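Local coordinates for protein amidohydrolase (Staphylococcus aureus, PDB 3NUR) that probably hydrolyses carbon-nitrogen bonds other than peptide bonds, most likely in linear amides, using a metal site set in a TIM-barrel fold, at residues D76-F81 and N127-F132; A142-F147 and Y175-K180; D167-Q172 and V228-I233; F286-S291 and K304-D309. All coordinates share one frame; numbering follows the deposited sequence. Where two conformers were deposited one is given.

How the interactions relate
All four contacts belong to one TIM-barrel chain whose calcium ion is held by Glu28, His30, His192 and Asp316. Interactions 1 and 3 sit on opposite sides of the chain's centre, their own centres about 30 Å apart. Interactions 2 and 3 are neighbours, about 16 Å between centres, and they touch: Tyr175 OH lies 2.5 Å from Asp167 OD1, a probable hydrogen bond. Ala232 on the helix of interaction 3 packs on Phe286 of interaction 4, with CB 3.9 Å from CE1. The side chain of Arg78 in interaction 1 is about 11 Å from the calcium ion, that of Ile288 in interaction 4 about 13 Å.

Interaction 1 of 4, residues D76-F81 and N127-F132; sequences DERIQF and NRFVGF
The contact of Arg78 and Ile79 with Arg128 and Phe129 sets helix 75-84 against strand 129-131, which runs parallel to strand 87-94 in the wall of the TIM barrel. It is made by side chains alone, with no hydrogen bond between the two segments. Arg78 CD, in the aliphatic part of the arginine, lies 3.6 Å from Phe129 CE1 and almost as near CZ, meeting the outer end of the ring obliquely. The chain of Arg78 is extended through its first two torsions and then bends at chi3 (-62°), just past that methylene, so the guanidinium leaves the ring instead of lying along it. The two planes are 74° apart, and NH2 of Arg78 goes on to a hydrogen bond with the carbonyl oxygen of His30, a metal ligand of the TIM barrel. Arg78 thus joins the packing on Phe129 to the backbone of the strand that contributes to the calcium site.

Ile79 uses its CD1 methyl twice. It comes within 4.1 Å of Phe129 CZ and lies over one face of the Arg128 guanidinium, 4.0 Å from NH1. Arg128 folds back on itself, bent at both chi2 and chi3, which brings one face of its flat end against the isoleucine methyl. There NE bonds to the carbonyl of Gln88 and NH2 to that of Val87 and to OD1 of Asn83, so polar partners fix the guanidinium whose face meets the methyl. Arg128 CB is 3.8 Å above the Phe129 ring plane, toward its rim, while Tyr121 meets the same ring at an oblique angle.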
# COMPACT_ATOMS: atom_id res chain seq x y z
N ASP A 76 -3.23 2.85 23.15
CA ASP A 76 -2.12 3.45 23.88
C ASP A 76 -0.75 3.05 23.33
O ASP A 76 0.13 3.90 23.24
CB ASP A 76 -2.25 3.19 25.38
CG ASP A 76 -3.34 4.05 25.97
OD1 ASP A 76 -3.09 5.26 26.18
OD2 ASP A 76 -4.47 3.55 26.14
N GLU A 77 -0.59 1.78 22.94
CA GLU A 77 0.67 1.32 22.35
C GLU A 77 0.93 2.05 21.02
O GLU A 77 2.05 2.47 20.77
CB GLU A 77 0.64 -0.19 22.10
CG GLU A 77 0.90 -0.98 23.37
CD GLU A 77 0.58 -2.46 23.23
OE1 GLU A 77 1.24 -3.14 22.41
OE2 GLU A 77 -0.30 -2.94 23.97
N ARG A 78 -0.14 2.25 20.24
CA ARG A 78 -0.08 2.95 18.95
C ARG A 78 0.32 4.44 19.14
O ARG A 78 1.24 4.94 18.48
CB ARG A 78 -1.43 2.81 18.24
CG ARG A 78 -1.43 3.29 16.78
CD ARG A 78 -2.76 3.01 16.09
NE ARG A 78 -3.06 1.57 16.03
CZ ARG A 78 -2.72 0.75 15.04
NH1 ARG A 78 -2.00 1.20 14.00
NH2 ARG A 78 -3.06 -0.53 15.08
N ILE A 79 -0.35 5.13 20.08
CA ILE A 79 -0.08 6.54 20.36
C ILE A 79 1.31 6.76 20.91
O ILE A 79 1.95 7.77 20.57
CB ILE A 79 -1.17 7.15 21.29
CG1 ILE A 79 -2.50 7.35 20.54
CG2 ILE A 79 -0.70 8.46 21.97
CD1 ILE A 79 -2.51 8.36 19.28
N GLN A 80 1.78 5.84 21.78
CA GLN A 80 3.13 5.91 22.36
C GLN A 80 4.15 5.90 21.22
O GLN A 80 5.04 6.76 21.18
CB GLN A 80 3.40 4.72 23.30
CG GLN A 80 4.77 4.79 23.96
CD GLN A 80 5.01 3.65 24.90
OE1 GLN A 80 5.82 2.76 24.62
NE2 GLN A 80 4.32 3.65 26.04
N PHE A 81 3.98 4.96 20.25
CA PHE A 81 4.89 4.85 19.12
C PHE A 81 4.87 6.13 18.29
O PHE A 81 5.93 6.67 18.00
CB PHE A 81 4.58 3.61 18.25
CG PHE A 81 5.40 3.57 16.97
CD1 PHE A 81 6.69 3.04 16.96
CD2 PHE A 81 4.88 4.08 15.78
CE1 PHE A 81 7.45 3.03 15.79
CE2 PHE A 81 5.65 4.07 14.60
CZ PHE A 81 6.93 3.54 14.62
N ASN A 127 -7.71 13.91 14.67
CA ASN A 127 -6.49 14.65 14.34
C ASN A 127 -5.28 13.73 14.15
O ASN A 127 -4.27 14.18 13.62
CB ASN A 127 -6.20 15.70 15.41
CG ASN A 127 -7.29 16.74 15.52
OD1 ASN A 127 -7.99 16.83 16.53
ND2 ASN A 127 -7.50 17.52 14.47
N ARG A 128 -5.39 12.45 14.54
CA ARG A 128 -4.24 11.55 14.48
C ARG A 128 -4.34 10.43 13.46
O ARG A 128 -3.36 9.73 13.23
CB ARG A 128 -3.96 10.93 15.87
CG ARG A 128 -3.82 11.93 17.04
CD ARG A 128 -2.67 12.95 16.89
NE ARG A 128 -1.35 12.33 16.68
CZ ARG A 128 -0.55 11.89 17.65
NH1 ARG A 128 -0.92 11.98 18.92
NH2 ARG A 128 0.63 11.36 17.35
N PHE A 129 -5.53 10.24 12.90
CA PHE A 129 -5.76 9.14 11.97
C PHE A 129 -6.58 9.52 10.77
O PHE A 129 -7.45 10.39 10.83
CB PHE A 129 -6.43 7.96 12.70
CG PHE A 129 -5.65 7.44 13.88
CD1 PHE A 129 -4.49 6.68 13.70
CD2 PHE A 129 -6.04 7.74 15.18
CE1 PHE A 129 -3.75 6.23 14.79
CE2 PHE A 129 -5.31 7.27 16.28
CZ PHE A 129 -4.18 6.51 16.08
N VAL A 130 -6.28 8.85 9.67
CA VAL A 130 -6.98 8.95 8.40
C VAL A 130 -7.23 7.47 7.99
O VAL A 130 -6.38 6.61 8.25
CB VAL A 130 -6.16 9.75 7.35
CG1 VAL A 130 -6.71 9.57 5.95
CG2 VAL A 130 -6.15 11.24 7.71
N GLY A 131 -8.37 7.19 7.38
CA GLY A 131 -8.65 5.80 7.01
C GLY A 131 -8.49 5.47 5.54
O GLY A 131 -8.78 6.29 4.67
N PHE A 132 -8.02 4.24 5.29
CA PHE A 132 -7.95 3.66 3.96
C PHE A 132 -8.95 2.51 3.97
O PHE A 132 -9.05 1.77 4.97
CB PHE A 132 -6.52 3.16 3.60
CG PHE A 132 -5.64 4.13 2.82
CD1 PHE A 132 -6.09 5.40 2.49
CD2 PHE A 132 -4.34 3.79 2.47
CE1 PHE A 132 -5.28 6.30 1.77
CE2 PHE A 132 -3.52 4.69 1.76
CZ PHE A 132 -4.01 5.93 1.40

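Interaction 2 of 4, residues A142-F147 and Y175-K180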
# COMPACT_ATOMS: atom_id res chain seq x y z
N ALA A 142 -19.35 -4.84 -5.98
CA ALA A 142 -19.63 -4.59 -4.57
C ALA A 142 -18.45 -3.81 -3.95
O ALA A 142 -18.68 -2.93 -3.12
CB ALA A 142 -19.85 -5.90 -3.83
N ALA A 143 -17.21 -4.12 -4.38
CA ALA A 143 -16.01 -3.42 -3.89
C ALA A 143 -16.03 -1.95 -4.29
O ALA A 143 -15.70 -1.09 -3.48
CB ALA A 143 -14.75 -4.09 -4.44
N ALA A 144 -16.46 -1.65 -5.53
CA ALA A 144 -16.55 -0.26 -6.00
C ALA A 144 -17.61 0.53 -5.21
O ALA A 144 -17.39 1.69 -4.90
CB ALA A 144 -16.85 -0.22 -7.50
N ARG A 145 -18.74 -0.11 -4.85
CA ARG A 145 -19.79 0.55 -4.05
C ARG A 145 -19.31 0.77 -2.61
O ARG A 145 -19.56 1.84 -2.03
CB ARG A 145 -21.09 -0.29 -4.05
CG ARG A 145 -21.79 -0.34 -5.42
CD ARG A 145 -23.25 -0.83 -5.34
NE ARG A 145 -23.36 -2.12 -4.67
CZ ARG A 145 -23.28 -3.30 -5.28
NH1 ARG A 145 -23.11 -3.36 -6.60
NH2 ARG A 145 -23.38 -4.43 -4.59
N GLU A 146 -18.57 -0.19 -2.04
CA GLU A 146 -17.99 -0.04 -0.69
C GLU A 146 -16.91 1.04 -0.68
O GLU A 146 -16.76 1.75 0.31
CB GLU A 146 -17.45 -1.37 -0.15
CG GLU A 146 -16.91 -1.32 1.28
CD GLU A 146 -17.87 -0.89 2.38
OE1 GLU A 146 -19.07 -0.67 2.10
OE2 GLU A 146 -17.43 -0.82 3.55
N PHE A 147 -16.16 1.15 -1.77
CA PHE A 147 -15.13 2.18 -1.94
C PHE A 147 -15.79 3.57 -1.85
O PHE A 147 -15.33 4.44 -1.11
CB PHE A 147 -14.43 2.02 -3.31
CG PHE A 147 -13.04 2.59 -3.47
CD1 PHE A 147 -12.49 3.44 -2.51
CD2 PHE A 147 -12.26 2.26 -4.58
CE1 PHE A 147 -11.19 3.97 -2.67
CE2 PHE A 147 -10.97 2.77 -4.73
CZ PHE A 147 -10.44 3.63 -3.77
N TYR A 175 -12.08 -6.09 -13.04
CA TYR A 175 -11.62 -5.24 -11.94
C TYR A 175 -11.46 -3.78 -12.33
O TYR A 175 -11.24 -2.95 -11.45
CB TYR A 175 -10.33 -5.82 -11.30
CG TYR A 175 -10.50 -7.27 -10.89
CD1 TYR A 175 -11.34 -7.62 -9.84
CD2 TYR A 175 -9.87 -8.29 -11.60
CE1 TYR A 175 -11.57 -8.96 -9.51
CE2 TYR A 175 -10.07 -9.63 -11.26
CZ TYR A 175 -10.92 -9.96 -10.21
OH TYR A 175 -11.14 -11.28 -9.90
N ASP A 176 -11.64 -3.45 -13.62
CA ASP A 176 -11.51 -2.07 -14.11
C ASP A 176 -12.33 -1.06 -13.27
O ASP A 176 -11.82 0.01 -12.96
CB ASP A 176 -11.92 -1.98 -15.59
CG ASP A 176 -11.64 -0.62 -16.19
OD1 ASP A 176 -10.50 -0.39 -16.62
OD2 ASP A 176 -12.54 0.22 -16.16
N ILE A 177 -13.55 -1.45 -12.85
CA ILE A 177 -14.46 -0.63 -12.05
C ILE A 177 -13.84 -0.09 -10.75
O ILE A 177 -14.19 1.02 -10.32
CB ILE A 177 -15.81 -1.39 -11.80
CG1 ILE A 177 -16.92 -0.46 -11.23
CG2 ILE A 177 -15.63 -2.65 -10.95
CD1 ILE A 177 -17.29 0.72 -12.13
N ILE A 178 -12.90 -0.84 -10.14
CA ILE A 178 -12.24 -0.43 -8.89
C ILE A 178 -11.36 0.80 -9.16
O ILE A 178 -11.41 1.77 -8.40
CB ILE A 178 -11.48 -1.62 -8.24
CG1 ILE A 178 -12.48 -2.75 -7.82
CG2 ILE A 178 -10.63 -1.14 -7.03
CD1 ILE A 178 -11.83 -4.14 -7.44
N PHE A 179 -10.56 0.75 -10.25
CA PHE A 179 -9.66 1.83 -10.66
C PHE A 179 -10.44 3.05 -11.13
O PHE A 179 -10.06 4.17 -10.81
CB PHE A 179 -8.64 1.34 -11.70
CG PHE A 179 -7.88 0.15 -11.16
CD1 PHE A 179 -6.82 0.32 -10.27
CD2 PHE A 179 -8.27 -1.15 -11.48
CE1 PHE A 179 -6.16 -0.79 -9.72
CE2 PHE A 179 -7.61 -2.25 -10.93
CZ PHE A 179 -6.57 -2.07 -10.05
N LYS A 180 -11.53 2.83 -11.90
CA LYS A 180 -12.42 3.89 -12.39
C LYS A 180 -13.00 4.63 -11.18
O LYS A 180 -13.02 5.86 -11.18
CB LYS A 180 -13.56 3.27 -13.21
CG LYS A 180 -14.48 4.30 -13.86
CD LYS A 180 -15.50 3.59 -14.75
CE LYS A 180 -16.11 4.53 -15.76
NZ LYS A 180 -16.93 3.79 -16.76
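Ala143, Ala144 and Phe147 face Ile177 and Ile178 where two outer helices of the TIM barrel, 140-152 and 176-185, run side by side. Strand 159-162 lies between them in the chain, and the barrel's strand-helix alternation gives the helices the same sense. Their short segments are nearly parallel, 16° apart, with axes 8.8 Å from each other at closest approach. The small alanines permit a close approach of the backbones: the CA atoms of Ala144 and Ile178 are 5.2 Å apart.

The apolar contacts come first. Ala144 CB meets the CG1 methylene of Ile177 at 3.7 Å. That methylene is carried round toward the alanine by a first torsion that sets CG1 opposite the isoleucine's own nitrogen (chi1 -167°). One residue back, the Ala143 methyl meets the end of the other isoleucine, Ile178 CD1, at 4.2 Å. Phe147 adds a longer contact, its CD2 lying 4.5 Å from the CG2 branch of Ile178. The two isoleucines therefore present different branches: Ile177 its methylene, Ile178 both its terminal methyl and its CG2.

Beyond the two segments, Phe147 also packs on Ala182 and Leu185 farther along the second helix and on Ile189 of the neighbouring strand, placing its ring between the helix layer and the barrel wall.

The remaining contact is of a ring with a backbone carbonyl. The Ile178 oxygen approaches the edge of the phenylalanine near the ring plane, and the closest pair is Phe147 CE2 with Ile178 O, at 3.8 Å.

Interaction 3 of 4, residues D167-Q172 and V228-I233; sequences DGFLDQ and VGIHAI
Leu170 and His231 share the hydrogen bond that joins the loop 167-172 to helix 223-237. The backbone N of Leu170 donates to NE2 of the histidine over 2.9 Å, with an almost straight N-H...N angle of 172°. The amide nitrogen is tilted 29° out of the imidazole plane. As NE2 is the acceptor, the proton of a neutral ring would be expected on ND1. Leu170 CG adds van der Waals packing beside the acceptor nitrogen, 3.5 Å from His231 NE2. Within the loop, Gln172 NE2 gives a second hydrogen bond to Phe169 O, 2.9 Å away, bracing the type I beta turn from Phe169 to Gln172 that presents Leu170 N to the helix.

This places the contact on the outside of the TIM barrel, where the loop leading from strand 159-162 to helix 176-185 folds against helix 223-237, which follows the next barrel strand, 189-192. His231 also packs on Leu191 of that strand, so its side chain reaches from the helix to the barrel wall.

Aromatic contacts fill the join. The Phe169 and His231 rings meet obliquely, their planes 39° apart, and the two side chains run past each other in opposite senses. The nearest pair is Phe169 CD1 and His231 CG at 3.3 Å, with CD1 over one face of the imidazole. In return, His231 CA makes a CH-pi contact over the phenylalanine ring, 4.1 Å from its centroid.

One apolar contact is less certain, because Ile230 has two conformers: in the one described here, its CG2 branch touches Phe169 CE2 at 4.0 Å.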
# COMPACT_ATOMS: atom_id res chain seq x y z
N ASP A 167 -8.71 -15.20 -8.89
CA ASP A 167 -8.45 -15.60 -10.27
C ASP A 167 -7.27 -14.88 -10.94
O ASP A 167 -7.10 -14.96 -12.16
CB ASP A 167 -9.75 -15.51 -11.10
CG ASP A 167 -10.40 -14.14 -11.12
OD1 ASP A 167 -9.74 -13.15 -10.70
OD2 ASP A 167 -11.57 -14.04 -11.52
N GLY A 168 -6.46 -14.18 -10.15
CA GLY A 168 -5.29 -13.51 -10.69
C GLY A 168 -5.16 -12.03 -10.39
O GLY A 168 -5.76 -11.51 -9.44
N PHE A 169 -4.33 -11.36 -11.19
CA PHE A 169 -4.04 -9.94 -11.02
C PHE A 169 -5.21 -9.06 -11.39
O PHE A 169 -6.10 -9.47 -12.14
CB PHE A 169 -2.77 -9.56 -11.80
CG PHE A 169 -1.50 -10.21 -11.30
CD1 PHE A 169 -1.12 -10.11 -9.96
CD2 PHE A 169 -0.64 -10.86 -12.18
CE1 PHE A 169 0.08 -10.67 -9.50
CE2 PHE A 169 0.57 -11.42 -11.72
CZ PHE A 169 0.92 -11.30 -10.39
N LEU A 170 -5.19 -7.83 -10.86
CA LEU A 170 -6.25 -6.84 -11.04
C LEU A 170 -6.25 -6.08 -12.39
O LEU A 170 -7.02 -5.14 -12.57
CB LEU A 170 -6.40 -5.94 -9.80
CG LEU A 170 -6.51 -6.66 -8.41
CD1 LEU A 170 -6.37 -5.68 -7.25
CD2 LEU A 170 -7.83 -7.43 -8.27
N ASP A 171 -5.39 -6.51 -13.36
CA ASP A 171 -5.40 -5.93 -14.72
C ASP A 171 -6.56 -6.50 -15.55
O ASP A 171 -6.84 -6.00 -16.65
CB ASP A 171 -4.06 -6.11 -15.45
CG ASP A 171 -3.59 -7.54 -15.65
OD1 ASP A 171 -3.95 -8.41 -14.81
OD2 ASP A 171 -2.80 -7.78 -16.58
N GLN A 172 -7.21 -7.57 -15.06
CA GLN A 172 -8.33 -8.22 -15.75
C GLN A 172 -9.50 -7.24 -15.89
O GLN A 172 -9.73 -6.41 -15.01
CB GLN A 172 -8.78 -9.48 -15.00
CG GLN A 172 -7.76 -10.60 -15.04
CD GLN A 172 -8.21 -11.73 -14.15
OE1 GLN A 172 -9.13 -12.47 -14.48
NE2 GLN A 172 -7.60 -11.86 -12.97
N VAL A 228 4.18 -8.39 -5.74
CA VAL A 228 3.46 -7.11 -5.84
C VAL A 228 4.04 -6.17 -6.91
O VAL A 228 3.26 -5.46 -7.56
CB VAL A 228 3.18 -6.48 -4.46
CG1 VAL A 228 4.47 -6.13 -3.76
CG2 VAL A 228 2.26 -5.26 -4.57
N GLY A 229 5.35 -6.22 -7.14
CA GLY A 229 5.99 -5.42 -8.19
C GLY A 229 5.48 -5.86 -9.55
O GLY A 229 5.14 -5.03 -10.40
N ILE A 230 5.38 -7.19 -9.75
CA ILE A 230 4.87 -7.76 -11.01
C ILE A 230 3.41 -7.33 -11.20
O ILE A 230 3.03 -6.92 -12.30
CB ILE A 230 5.12 -9.30 -11.05
CG1 ILE A 230 6.65 -9.58 -11.19
CG2 ILE A 230 4.30 -10.00 -12.15
CD1 ILE A 230 7.08 -11.07 -11.02
N HIS A 231 2.61 -7.37 -10.13
CA HIS A 231 1.21 -6.97 -10.12
C HIS A 231 1.10 -5.49 -10.53
O HIS A 231 0.33 -5.17 -11.43
CB HIS A 231 0.61 -7.17 -8.72
CG HIS A 231 -0.89 -7.12 -8.68
ND1 HIS A 231 -1.57 -7.45 -7.53
CD2 HIS A 231 -1.80 -6.82 -9.65
CE1 HIS A 231 -2.87 -7.34 -7.83
NE2 HIS A 231 -3.05 -6.93 -9.08
N ALA A 232 1.91 -4.60 -9.93
CA ALA A 232 1.87 -3.19 -10.30
C ALA A 232 2.22 -3.00 -11.79
O ALA A 232 1.57 -2.20 -12.45
CB ALA A 232 2.80 -2.37 -9.41
N ILE A 233 3.21 -3.75 -12.33
CA ILE A 233 3.59 -3.66 -13.75
C ILE A 233 2.42 -4.10 -14.64
O ILE A 233 2.16 -3.45 -15.63
CB ILE A 233 4.91 -4.42 -14.05
CG1 ILE A 233 6.09 -3.74 -13.30
CG2 ILE A 233 5.19 -4.44 -15.57
CD1 ILE A 233 7.29 -4.72 -13.04

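Interaction 4 of 4, residues F286-S291 and K304-D309; sequences FYITPS and KEVGID
Ile288 and Val306 make the apolar part of this contact, and Tyr287 with Asp309 the rest; no hydrogen bond joins the two segments. The end of the isoleucine reaches between both branches of the valine: Ile288 CD1 is 3.9 Å from Val306 CG2 and 4.0 Å from Val306 CG1. An extended chi2 (169°) carries that methyl out from the strand toward Val306 on the helix side. The tyrosine instead meets backbone. Asp309 O approaches its ring obliquely, 3.6 Å from Tyr287 CE1, while the carboxylate of Asp309 turns elsewhere and its OD1 pairs with Lys341 in a salt bridge.

Between the two touching residues of the second segment, the chain changes direction at Gly307. Its positive phi (91°) takes the backbone out of helix 296-306, and the short 3-10 segment at Ile308 and Asp309 then brings the Asp309 carbonyl round to the tyrosine. Arg310, next in the chain, makes a cation-pi contact with Tyr287 and gives NE to the carbonyl of Phe286.

Farther out, Tyr287 is tied by backbone hydrogen bonds to Met249 and Ile251 of the neighbouring parallel strand, and Ile288 to Arg310 and Leu312 on its other flank. At the end of the first segment, Ser291 OG bonds to OE2 of Glu28, a calcium ligand. From strand 286-288 through helix 296-306 and back to the strand layer at Arg310 and Leu312, the chain makes a beta-alpha-beta crossover, the repeating unit of the amidohydrolase TIM barrel, with the metal site at the C-terminal ends of the strands.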
# COMPACT_ATOMS: atom_id res chain seq x y z
N PHE A 286 2.64 6.84 -9.64
CA PHE A 286 2.92 6.05 -8.44
C PHE A 286 3.62 6.87 -7.40
O PHE A 286 4.33 7.82 -7.72
CB PHE A 286 3.84 4.84 -8.79
CG PHE A 286 3.10 3.64 -9.34
CD1 PHE A 286 2.81 2.55 -8.52
CD2 PHE A 286 2.68 3.60 -10.67
CE1 PHE A 286 2.10 1.45 -9.02
CE2 PHE A 286 1.98 2.49 -11.17
CZ PHE A 286 1.71 1.42 -10.34
N TYR A 287 3.43 6.48 -6.12
CA TYR A 287 4.16 7.04 -4.98
C TYR A 287 4.85 5.83 -4.35
O TYR A 287 4.33 4.71 -4.41
CB TYR A 287 3.23 7.66 -3.92
CG TYR A 287 2.71 9.01 -4.34
CD1 TYR A 287 3.36 10.18 -3.96
CD2 TYR A 287 1.57 9.12 -5.13
CE1 TYR A 287 2.87 11.43 -4.33
CE2 TYR A 287 1.06 10.36 -5.50
CZ TYR A 287 1.73 11.52 -5.11
OH TYR A 287 1.22 12.74 -5.47
N ILE A 288 6.01 6.04 -3.78
CA ILE A 288 6.76 4.93 -3.18
C ILE A 288 6.96 5.21 -1.67
O ILE A 288 7.29 6.34 -1.30
CB ILE A 288 8.10 4.74 -3.94
CG1 ILE A 288 7.87 4.13 -5.35
CG2 ILE A 288 9.11 3.91 -3.11
CD1 ILE A 288 9.09 4.15 -6.27
N THR A 289 6.88 4.16 -0.84
CA THR A 289 7.15 4.29 0.60
C THR A 289 8.23 3.29 1.04
O THR A 289 8.46 2.30 0.34
CB THR A 289 5.87 4.13 1.49
OG1 THR A 289 5.72 2.77 1.95
CG2 THR A 289 4.58 4.69 0.89
N PRO A 290 8.86 3.51 2.23
CA PRO A 290 9.89 2.58 2.71
C PRO A 290 9.32 1.38 3.46
O PRO A 290 10.06 0.44 3.72
CB PRO A 290 10.69 3.43 3.71
CG PRO A 290 10.07 4.79 3.72
CD PRO A 290 8.73 4.68 3.12
N SER A 291 8.03 1.44 3.90
CA SER A 291 7.42 0.41 4.77
C SER A 291 8.32 0.06 5.98
O SER A 291 8.54 -1.12 6.26
CB SER A 291 7.11 -0.86 3.98
OG SER A 291 6.43 -0.58 2.78
N LYS A 304 16.68 8.98 -7.17
CA LYS A 304 17.20 9.22 -8.53
C LYS A 304 16.22 8.78 -9.61
O LYS A 304 16.17 9.39 -10.68
CB LYS A 304 18.53 8.45 -8.73
CG LYS A 304 19.69 8.95 -7.90
CD LYS A 304 20.74 7.83 -7.70
CE LYS A 304 21.81 8.25 -6.71
NZ LYS A 304 22.59 7.08 -6.21
N GLU A 305 15.45 7.71 -9.35
CA GLU A 305 14.52 7.12 -10.31
C GLU A 305 13.18 7.83 -10.43
O GLU A 305 12.74 8.09 -11.55
CB GLU A 305 14.29 5.63 -10.00
CG GLU A 305 15.51 4.75 -10.25
CD GLU A 305 16.04 4.76 -11.67
OE1 GLU A 305 15.25 5.00 -12.61
OE2 GLU A 305 17.26 4.53 -11.84
N VAL A 306 12.51 8.12 -9.30
CA VAL A 306 11.19 8.77 -9.31
C VAL A 306 11.19 10.20 -8.82
O VAL A 306 10.24 10.94 -9.08
CB VAL A 306 10.06 7.93 -8.64
CG1 VAL A 306 9.91 6.57 -9.31
CG2 VAL A 306 10.28 7.78 -7.14
N GLY A 307 12.19 10.57 -8.03
CA GLY A 307 12.28 11.92 -7.49
C GLY A 307 11.61 12.07 -6.14
O GLY A 307 10.76 11.26 -5.75
N ILE A 308 12.00 13.13 -5.43
CA ILE A 308 11.50 13.44 -4.10
C ILE A 308 9.99 13.65 -4.02
O ILE A 308 9.41 13.31 -3.00
CB ILE A 308 12.29 14.65 -3.50
CG1 ILE A 308 12.29 14.62 -1.99
CG2 ILE A 308 11.83 16.00 -4.06
CD1 ILE A 308 13.51 13.77 -1.46
N ASP A 309 9.36 14.19 -5.08
CA ASP A 309 7.93 14.49 -5.06
C ASP A 309 7.05 13.24 -4.98
O ASP A 309 5.85 13.36 -4.76
CB ASP A 309 7.53 15.31 -6.31
CG ASP A 309 8.09 16.73 -6.36
OD1 ASP A 309 8.05 17.42 -5.31
OD2 ASP A 309 8.48 17.18 -7.46